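Uncharacterized protein A6V7T0 (Pseudomonas aeruginosa, PDB 3K12) is of unknown function but is a member of the YjgF-like family and assembles from three copies of its chain. Local coordinates at residues D[35-38]-D[39-43]; D[54-57]-D[58-61]; D[71-74]-D[75-79]. One frame throughout, in Å; residues are numbered along the deposited sequence.

Interaction 1 (D[35-38]-D[39-43])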
ATOM      1  N   ILE D  35       3.563   5.219 -21.717  1.00 21.82           N
ATOM      2  CA  ILE D  35       3.674   5.361 -20.259  1.00 20.85           C
ATOM      3  C   ILE D  35       3.598   6.812 -19.817  1.00 20.91           C
ATOM      4  O   ILE D  35       2.972   7.124 -18.800  1.00 19.97           O
ATOM      5  CB  ILE D  35       4.920   4.645 -19.676  1.00 20.07           C
ATOM      6  CG1 ILE D  35       4.999   4.840 -18.148  1.00 18.65           C
ATOM      7  CG2 ILE D  35       6.214   5.108 -20.364  1.00 21.67           C
ATOM      8  CD1 ILE D  35       3.923   4.068 -17.379  1.00 15.36           C
ATOM      9  N   GLN D  36       4.228   7.719 -20.570  1.00 20.36           N
ATOM     10  CA  GLN D  36       4.241   9.113 -20.194  1.00 20.32           C
ATOM     11  C   GLN D  36       2.822   9.675 -20.208  1.00 20.15           C
ATOM     12  O   GLN D  36       2.398  10.404 -19.285  1.00 20.09           O
ATOM     13  CB  GLN D  36       5.132   9.929 -21.141  1.00 20.66           C
ATOM     14  CG  GLN D  36       6.638   9.703 -20.943  1.00 22.59           C
ATOM     15  CD  GLN D  36       7.266   8.711 -21.907  1.00 24.70           C
ATOM     16  OE1 GLN D  36       8.478   8.772 -22.134  1.00 30.46           O
ATOM     17  NE2 GLN D  36       6.473   7.787 -22.464  1.00 22.55           N
ATOM     18  N   ASP D  37       2.102   9.347 -21.273  1.00 20.70           N
ATOM     19  CA  ASP D  37       0.727   9.815 -21.436  1.00 21.55           C
ATOM     20  C   ASP D  37      -0.137   9.289 -20.283  1.00 20.19           C
ATOM     21  O   ASP D  37      -0.869  10.064 -19.658  1.00 20.86           O
ATOM     22  CB  ASP D  37       0.176   9.385 -22.803  1.00 22.92           C
ATOM     23  CG  ASP D  37      -1.292   9.761 -23.000  1.00 26.41           C
ATOM     24  OD1 ASP D  37      -1.648  10.936 -22.779  1.00 33.28           O
ATOM     25  OD2 ASP D  37      -2.095   8.879 -23.379  1.00 32.88           O
ATOM     26  N   GLN D  38      -0.010   8.000 -19.987  1.00 18.61           N
ATOM     27  CA  GLN D  38      -0.842   7.371 -18.940  1.00 17.62           C
ATOM     28  C   GLN D  38      -0.517   7.903 -17.557  1.00 17.65           C
ATOM     29  O   GLN D  38      -1.422   8.173 -16.757  1.00 16.54           O
ATOM     30  CB  GLN D  38      -0.723   5.870 -18.968  1.00 17.35           C
ATOM     31  CG  GLN D  38      -1.266   5.266 -20.260  1.00 18.04           C
ATOM     32  CD  GLN D  38      -1.584   3.797 -20.155  1.00 20.45           C
ATOM     33  OE1 GLN D  38      -1.803   3.270 -19.056  1.00 19.05           O
ATOM     34  NE2 GLN D  38      -1.648   3.117 -21.303  1.00 19.82           N
ATOM     35  N   THR D  39       0.767   8.128 -17.303  1.00 16.29           N
ATOM     36  CA  THR D  39       1.221   8.678 -16.034  1.00 15.69           C
ATOM     37  C   THR D  39       0.670  10.104 -15.841  1.00 16.17           C
ATOM     38  O   THR D  39       0.200  10.472 -14.762  1.00 15.34           O
ATOM     39  CB  THR D  39       2.762   8.647 -15.926  1.00 15.07           C
ATOM     40  OG1 THR D  39       3.210   7.285 -16.055  1.00 16.77           O
ATOM     41  CG2 THR D  39       3.220   9.204 -14.582  1.00 15.75           C
ATOM     42  N   ARG D  40       0.726  10.920 -16.909  1.00 17.02           N
ATOM     43  CA  ARG D  40       0.203  12.281 -16.834  1.00 18.15           C
ATOM     44  C   ARG D  40      -1.298  12.265 -16.551  1.00 16.67           C
ATOM     45  O   ARG D  40      -1.763  13.030 -15.717  1.00 17.85           O
ATOM     46  CB  ARG D  40       0.384  12.983 -18.178  1.00 18.99           C
ATOM     47  CG  ARG D  40       1.789  13.113 -18.639  1.00 22.35           C
ATOM     48  CD  ARG D  40       1.902  13.603 -20.126  1.00 25.15           C
ATOM     49  NE  ARG D  40       3.323  13.808 -20.380  1.00 25.04           N
ATOM     50  CZ  ARG D  40       4.016  14.766 -19.759  1.00 24.56           C
ATOM     51  NH1 ARG D  40       5.316  14.899 -19.941  1.00 26.52           N
ATOM     52  NH2 ARG D  40       3.376  15.591 -18.950  1.00 27.04           N
ATOM     53  N   GLN D  41      -2.033  11.433 -17.286  1.00 16.44           N
ATOM     54  CA  GLN D  41      -3.491  11.304 -17.073  1.00 16.11           C
ATOM     55  C   GLN D  41      -3.819  10.984 -15.613  1.00 15.38           C
ATOM     56  O   GLN D  41      -4.720  11.593 -15.018  1.00 15.54           O
ATOM     57  CB  GLN D  41      -4.118  10.222 -17.936  1.00 16.54           C
ATOM     58  CG  GLN D  41      -4.241  10.557 -19.432  1.00 19.56           C
ATOM     59  CD  GLN D  41      -4.827   9.394 -20.190  1.00 20.72           C
ATOM     60  OE1 GLN D  41      -5.941   8.947 -19.899  1.00 21.48           O
ATOM     61  NE2 GLN D  41      -4.062   8.857 -21.147  1.00 25.47           N
ATOM     62  N   ILE D  42      -3.083  10.021 -15.055  1.00 14.31           N
ATOM     63  CA  ILE D  42      -3.296   9.582 -13.682  1.00 13.82           C
ATOM     64  C   ILE D  42      -2.957  10.688 -12.705  1.00 11.98           C
ATOM     65  O   ILE D  42      -3.743  10.981 -11.815  1.00 12.19           O
ATOM     66  CB  ILE D  42      -2.490   8.306 -13.395  1.00 13.22           C
ATOM     67  CG1 ILE D  42      -3.101   7.104 -14.130  1.00 13.52           C
ATOM     68  CG2 ILE D  42      -2.402   8.046 -11.866  1.00 15.36           C
ATOM     69  CD1 ILE D  42      -2.147   5.945 -14.263  1.00 16.45           C
ATOM     70  N   LEU D  43      -1.781  11.315 -12.855  1.00 12.07           N
ATOM     71  CA  LEU D  43      -1.424  12.377 -11.957  1.00 13.53           C
ATOM     72  C   LEU D  43      -2.368  13.560 -12.061  1.00 13.04           C
ATOM     73  O   LEU D  43      -2.639  14.219 -11.052  1.00 13.10           O
ATOM     74  CB  LEU D  43       0.033  12.818 -12.158  1.00 13.45           C
ATOM     75  CG  LEU D  43       1.068  11.741 -11.759  1.00 13.76           C
ATOM     76  CD1 LEU D  43       2.451  12.151 -12.313  1.00 16.33           C
ATOM     77  CD2 LEU D  43       1.147  11.633 -10.258  1.00 15.53           C
TER
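T39 and I35 meet on the buried side of the first two turns of helix 35-52, and here the contact is tight. The carbonyl oxygen I35 O is gripped twice: T39 N donates to it at 2.8 Å, as in any alpha-helix, and the hydroxyl T39 OG1 donates to the same I35 O, also at 2.8 Å. The two donors reach that oxygen from opposite faces of its carbonyl plane, the hydroxyl standing 37° out of it. The torsion explains the reach: OG1 lies beside its own backbone N and anti to the carbonyl carbon (chi1 -59°), which turns it back toward the preceding turn and I35 O. I35 lies alongside, pointing the same way, and its CD1 packs on T39 OG1 at 3.6 Å. A turn further on, I42 N donates to Q38 O at 3.0 Å, while the amide end of Q38 leaves the helix to accept from R105 N and donate to G33 O and R103 O.

The other side is looser. D37 and Q41, both partly exposed, are joined by a weak hydrogen bond from NE2 of Q41 to OD2 of D37, 3.0 Å long but bent to 122° at the hydrogen, with carboxylate and amide planes turned obliquely to each other. The other end of the Q41 amide, OE1, accepts from D30 N. R40, on the exposed flank, makes a weak hydrogen bond from NH1 to OE1 of Q82.

The apolar face rests on strand 106-113, where I35 and I42 meet V106 and T39 meets M108, while T39 and Q36 also lean on V79 of helix 73-83.

Interaction 2 (D[54-57]-D[58-61])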
ATOM      1  N   GLY D  54      -9.493  20.450  -1.069  1.00 18.16           N
ATOM      2  CA  GLY D  54      -8.600  21.393  -0.428  1.00 19.33           C
ATOM      3  C   GLY D  54      -7.186  20.887  -0.194  1.00 18.98           C
ATOM      4  O   GLY D  54      -6.444  21.506   0.564  1.00 21.75           O
ATOM      5  N   SER D  55      -6.822  19.777  -0.829  1.00 17.34           N
ATOM      6  CA  SER D  55      -5.443  19.291  -0.827  1.00 16.87           C
ATOM      7  C   SER D  55      -4.794  19.690  -2.153  1.00 15.72           C
ATOM      8  O   SER D  55      -5.401  20.403  -2.974  1.00 16.31           O
ATOM      9  CB  SER D  55      -5.405  17.773  -0.628  1.00 16.99           C
ATOM     10  OG  SER D  55      -4.074  17.252  -0.518  1.00 16.15           O
ATOM     11  N   ASP D  56      -3.567  19.222  -2.380  1.00 15.73           N
ATOM     12  CA  ASP D  56      -2.832  19.613  -3.586  1.00 15.03           C
ATOM     13  C   ASP D  56      -1.634  18.684  -3.751  1.00 14.73           C
ATOM     14  O   ASP D  56      -1.333  17.876  -2.857  1.00 14.12           O
ATOM     15  CB  ASP D  56      -2.407  21.095  -3.560  1.00 15.11           C
ATOM     16  CG  ASP D  56      -1.469  21.414  -2.425  1.00 16.20           C
ATOM     17  OD1 ASP D  56      -0.289  20.992  -2.504  1.00 17.85           O
ATOM     18  OD2 ASP D  56      -1.873  22.094  -1.454  1.00 20.66           O
ATOM     19  N   ARG D  57      -0.939  18.779  -4.878  1.00 13.40           N
ATOM     20  CA  ARG D  57       0.122  17.825  -5.192  1.00 13.96           C
ATOM     21  C   ARG D  57       1.357  17.958  -4.325  1.00 13.66           C
ATOM     22  O   ARG D  57       2.235  17.093  -4.421  1.00 15.36           O
ATOM     23  CB  ARG D  57       0.520  17.879  -6.673  1.00 14.82           C
ATOM     24  CG  ARG D  57       1.292  19.141  -7.065  1.00 12.84           C
ATOM     25  CD  ARG D  57       1.726  19.013  -8.515  1.00 12.79           C
ATOM     26  NE  ARG D  57       0.575  19.200  -9.381  1.00 11.46           N
ATOM     27  CZ  ARG D  57       0.672  19.416 -10.694  1.00 11.10           C
ATOM     28  NH1 ARG D  57       1.860  19.404 -11.277  1.00 12.32           N
ATOM     29  NH2 ARG D  57      -0.428  19.645 -11.409  1.00 12.58           N
ATOM     30  N   GLY D  58       1.417  19.008  -3.514  1.00 13.98           N
ATOM     31  CA  GLY D  58       2.491  19.174  -2.543  1.00 12.90           C
ATOM     32  C   GLY D  58       2.171  18.533  -1.205  1.00 12.92           C
ATOM     33  O   GLY D  58       2.968  18.649  -0.290  1.00 12.88           O
ATOM     34  N   GLN D  59       1.009  17.884  -1.077  1.00 12.21           N
ATOM     35  CA  GLN D  59       0.569  17.327   0.205  1.00 12.67           C
ATOM     36  C   GLN D  59       0.416  15.805   0.137  1.00 11.68           C
ATOM     37  O   GLN D  59      -0.246  15.208   1.018  1.00 13.32           O
ATOM     38  CB  GLN D  59      -0.769  17.943   0.615  1.00 14.06           C
ATOM     39  CG  GLN D  59      -0.692  19.453   0.897  1.00 15.78           C
ATOM     40  CD  GLN D  59      -1.917  19.956   1.628  1.00 19.45           C
ATOM     41  OE1 GLN D  59      -2.547  20.946   1.221  1.00 25.14           O
ATOM     42  NE2 GLN D  59      -2.280  19.280   2.705  1.00 18.95           N
ATOM     43  N   VAL D  60       0.983  15.163  -0.873  1.00 10.98           N
ATOM     44  CA  VAL D  60       0.834  13.710  -0.955  1.00 10.67           C
ATOM     45  C   VAL D  60       1.849  13.055  -0.016  1.00 11.54           C
ATOM     46  O   VAL D  60       2.958  13.556   0.213  1.00 11.64           O
ATOM     47  CB  VAL D  60       0.983  13.241  -2.397  1.00 10.66           C
ATOM     48  CG1 VAL D  60       0.691  11.757  -2.560  1.00 13.22           C
ATOM     49  CG2 VAL D  60       0.036  14.063  -3.294  1.00 12.92           C
ATOM     50  N   LEU D  61       1.434  11.938   0.574  1.00 10.30           N
ATOM     51  CA  LEU D  61       2.265  11.278   1.600  1.00 10.64           C
ATOM     52  C   LEU D  61       2.879  10.006   1.054  1.00  9.57           C
ATOM     53  O   LEU D  61       4.090   9.790   1.223  1.00 10.55           O
ATOM     54  CB  LEU D  61       1.422  10.937   2.843  1.00 10.41           C
ATOM     55  CG  LEU D  61       0.876  12.199   3.517  1.00 11.16           C
ATOM     56  CD1 LEU D  61      -0.235  11.830   4.512  1.00 12.53           C
ATOM     57  CD2 LEU D  61       1.931  13.078   4.216  1.00 12.40           C
TER
HETATM   58  O   HOH W   1       3.367  15.698  -2.426  1.00 13.43           O
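G58 is caught by the side chain of D56: G58 N donates to D56 OD1 at 2.8 Å, the carboxylate oxygen using the lone pair that points away from OD2. The bond is moderately bent, 142° at the hydrogen. D56 can make it because CG sits between its own backbone N and carbonyl carbon (chi1 62°), which carries OD1 forward over the next peptide, the Asx-turn manner of an aspartate accepting from the N-H two residues on.

Q59 follows with the backbone bond that closes the type I beta turn from D56 to Q59, Q59 N to D56 O at 2.9 Å. The donor approaches well above the carbonyl plane, 47° out of it. Side-chain and main-chain oxygens of one aspartate thus hold two successive N-H groups. Beyond the backbone, Q59 CB touches S55 OG at 3.6 Å, a hydroxyl that itself hydrogen-bonds to A113 O.

The turn belongs to the connection between helix 35-52 and strand 60-67. G54, at positive phi, is the C-prime residue of the Schellman motif that ends the helix, with S55 N bonded to L50 O and G54 N to Q51 O. The guanidinium of R57 reaches both helices, with a salt bridge to D47 of helix 35-52 and, at the end of helix 73-83, a cation-pi contact with W83 and a hydrogen bond to its carbonyl oxygen.

At V60, where the strand begins, a water bridges the segments: it accepts from V60 N at 2.9 Å and lies 2.7 Å from R57 O, to which it can donate, though other acceptors compete for its protons. The backbone then runs beside strand 106-113 with L61 paired to V111.

Interaction 3 (D[71-74]-D[75-79])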
ATOM      1  N   GLU D  71      10.232  -1.881 -19.369  1.00 22.66           N
ATOM      2  CA  GLU D  71      10.748  -0.901 -20.323  1.00 24.04           C
ATOM      3  C   GLU D  71      10.092   0.477 -20.187  1.00 23.35           C
ATOM      4  O   GLU D  71      10.568   1.449 -20.777  1.00 24.66           O
ATOM      5  CB  GLU D  71      10.658  -1.403 -21.772  1.00 25.19           C
ATOM      6  CG  GLU D  71       9.273  -1.657 -22.311  1.00 28.63           C
ATOM      7  CD  GLU D  71       8.749  -3.072 -22.073  1.00 32.67           C
ATOM      8  OE1 GLU D  71       9.264  -3.816 -21.189  1.00 31.93           O
ATOM      9  OE2 GLU D  71       7.778  -3.427 -22.783  1.00 35.94           O
ATOM     10  N   ASP D  72       9.000   0.552 -19.411  1.00 22.48           N
ATOM     11  CA  ASP D  72       8.295   1.814 -19.171  1.00 20.92           C
ATOM     12  C   ASP D  72       8.764   2.573 -17.926  1.00 20.07           C
ATOM     13  O   ASP D  72       8.280   3.677 -17.633  1.00 18.40           O
ATOM     14  CB  ASP D  72       6.791   1.536 -19.052  1.00 20.74           C
ATOM     15  CG  ASP D  72       6.115   1.344 -20.405  1.00 22.42           C
ATOM     16  OD1 ASP D  72       6.748   1.646 -21.452  1.00 23.35           O
ATOM     17  OD2 ASP D  72       4.947   0.908 -20.425  1.00 21.61           O
ATOM     18  N   TYR D  73       9.703   1.996 -17.191  1.00 18.67           N
ATOM     19  CA  TYR D  73      10.136   2.588 -15.932  1.00 18.74           C
ATOM     20  C   TYR D  73      10.736   3.995 -16.117  1.00 18.11           C
ATOM     21  O   TYR D  73      10.389   4.954 -15.395  1.00 17.71           O
ATOM     22  CB  TYR D  73      11.106   1.633 -15.224  1.00 18.77           C
ATOM     23  CG  TYR D  73      11.605   2.097 -13.877  1.00 18.62           C
ATOM     24  CD1 TYR D  73      10.743   2.195 -12.772  1.00 20.01           C
ATOM     25  CD2 TYR D  73      12.973   2.374 -13.686  1.00 20.60           C
ATOM     26  CE1 TYR D  73      11.219   2.600 -11.516  1.00 21.75           C
ATOM     27  CE2 TYR D  73      13.447   2.779 -12.457  1.00 21.49           C
ATOM     28  CZ  TYR D  73      12.578   2.877 -11.369  1.00 22.06           C
ATOM     29  OH  TYR D  73      13.099   3.280 -10.161  1.00 23.74           O
ATOM     30  N   ALA D  74      11.630   4.145 -17.095  1.00 17.95           N
ATOM     31  CA  ALA D  74      12.218   5.457 -17.343  1.00 18.09           C
ATOM     32  C   ALA D  74      11.184   6.522 -17.708  1.00 16.53           C
ATOM     33  O   ALA D  74      11.282   7.663 -17.236  1.00 17.40           O
ATOM     34  CB  ALA D  74      13.299   5.351 -18.422  1.00 19.30           C
ATOM     35  N   GLY D  75      10.186   6.162 -18.520  1.00 17.80           N
ATOM     36  CA  GLY D  75       9.108   7.093 -18.905  1.00 17.34           C
ATOM     37  C   GLY D  75       8.235   7.510 -17.736  1.00 16.90           C
ATOM     38  O   GLY D  75       7.876   8.689 -17.602  1.00 17.68           O
ATOM     39  N   LEU D  76       7.911   6.545 -16.876  1.00 16.17           N
ATOM     40  CA  LEU D  76       7.190   6.854 -15.649  1.00 15.53           C
ATOM     41  C   LEU D  76       7.952   7.900 -14.859  1.00 14.85           C
ATOM     42  O   LEU D  76       7.399   8.916 -14.413  1.00 14.41           O
ATOM     43  CB  LEU D  76       7.065   5.567 -14.807  1.00 15.00           C
ATOM     44  CG  LEU D  76       6.759   5.761 -13.311  1.00 15.11           C
ATOM     45  CD1 LEU D  76       5.317   6.151 -13.157  1.00 16.64           C
ATOM     46  CD2 LEU D  76       7.070   4.493 -12.497  1.00 16.35           C
ATOM     47  N   ASN D  77       9.257   7.657 -14.680  1.00 14.99           N
ATOM     48  CA  ASN D  77      10.028   8.560 -13.836  1.00 15.16           C
ATOM     49  C   ASN D  77      10.271   9.933 -14.457  1.00 15.26           C
ATOM     50  O   ASN D  77      10.390  10.910 -13.734  1.00 16.37           O
ATOM     51  CB  ASN D  77      11.355   7.939 -13.412  1.00 15.48           C
ATOM     52  CG  ASN D  77      11.165   6.755 -12.517  1.00 17.30           C
ATOM     53  OD1 ASN D  77      10.208   6.677 -11.733  1.00 18.68           O
ATOM     54  ND2 ASN D  77      12.063   5.793 -12.633  1.00 21.76           N
ATOM     55  N   GLN D  78      10.307   9.975 -15.787  1.00 16.59           N
ATOM     56  CA  GLN D  78      10.437  11.241 -16.528  1.00 18.18           C
ATOM     57  C   GLN D  78       9.294  12.180 -16.149  1.00 17.53           C
ATOM     58  O   GLN D  78       9.521  13.339 -15.782  1.00 17.62           O
ATOM     59  CB  GLN D  78      10.446  10.957 -18.034  1.00 19.57           C
ATOM     60  CG  GLN D  78      10.484  12.173 -18.972  1.00 24.50           C
ATOM     61  CD  GLN D  78      10.099  11.776 -20.407  1.00 29.18           C
ATOM     62  OE1 GLN D  78       9.536  12.579 -21.161  1.00 35.34           O
ATOM     63  NE2 GLN D  78      10.369  10.534 -20.772  1.00 29.50           N
ATOM     64  N   VAL D  79       8.069  11.664 -16.190  1.00 16.22           N
ATOM     65  CA  VAL D  79       6.913  12.490 -15.819  1.00 15.18           C
ATOM     66  C   VAL D  79       6.897  12.802 -14.319  1.00 14.01           C
ATOM     67  O   VAL D  79       6.664  13.940 -13.912  1.00 14.65           O
ATOM     68  CB  VAL D  79       5.585  11.820 -16.263  1.00 14.43           C
ATOM     69  CG1 VAL D  79       4.383  12.624 -15.825  1.00 18.04           C
ATOM     70  CG2 VAL D  79       5.596  11.627 -17.772  1.00 17.94           C
TER
HETATM   71  O   HOH W   2      10.406   4.115 -20.610  1.00 21.94           O
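Helix 73-83, the crossover helix of the beta-alpha-beta unit formed with strands 60-67 and 91-96, begins at this contact, and its first turn is marked by an amide nitrogen set over the face of an aromatic ring. ND2 of N77 stands 3.2 Å above one face of the Y73 ring, offset toward the rim; its nearest ring atom is Y73 CZ, also 3.2 Å away. The amide plane is turned 81° from the ring plane, so the group meets the face nearly upright and is not stacked flat on it. Two torsions bring them together: Y73 CG is anti to its own N (chi1 -178°), and N77 CG lies beside its own N (chi1 -66°), directing the amide back toward the preceding turn. The other end of the amide is fixed from outside, N77 OD1 accepting from NH2 of R92 on strand 91-96.

L76 packs beside the tyrosine, CD2 lying 4.3 Å from Y73 CD1 in an oblique apolar contact. Backbone bonds bind the turn together: L76 N to D72 O at 3.0 Å, the donor approaching almost in line with the carbonyl bond, then N77 N to Y73 O and Q78 N to A74 O. Just before these, a water takes over at the helix start, donating to E71 O at 2.7 Å and accepting from G75 N at 2.9 Å. The carboxylate of D72 turns elsewhere, into a salt bridge with R105.

Y73 also touches L67 and C94, and I100 of a second subunit, while L76 covers I65 and C94. Such packing of a helix across the two parallel strands it connects is typical of a beta-alpha-beta crossover.

In the fold
The three contacts come in series along the chain, from helix 35-52 to helix 73-83. Interaction 1 opens helix 35-52, interaction 2 covers the turn that leads from the end of that helix into strand 60-67, and interaction 3 opens helix 73-83, which follows the strand. Interactions 1 and 3 have centres about 10 Å apart and touch directly: I35 meets D72 and L76, and Q36 is weakly hydrogen-bonded to Q78. The first turns of the two helices are therefore packed together. Interaction 2 stands apart, its centre about 18 Å from that of interaction 1 and about 22 Å from that of interaction 3. Strand 106-113, central in the mixed sheet, links interactions 1 and 2, receiving side chains from both.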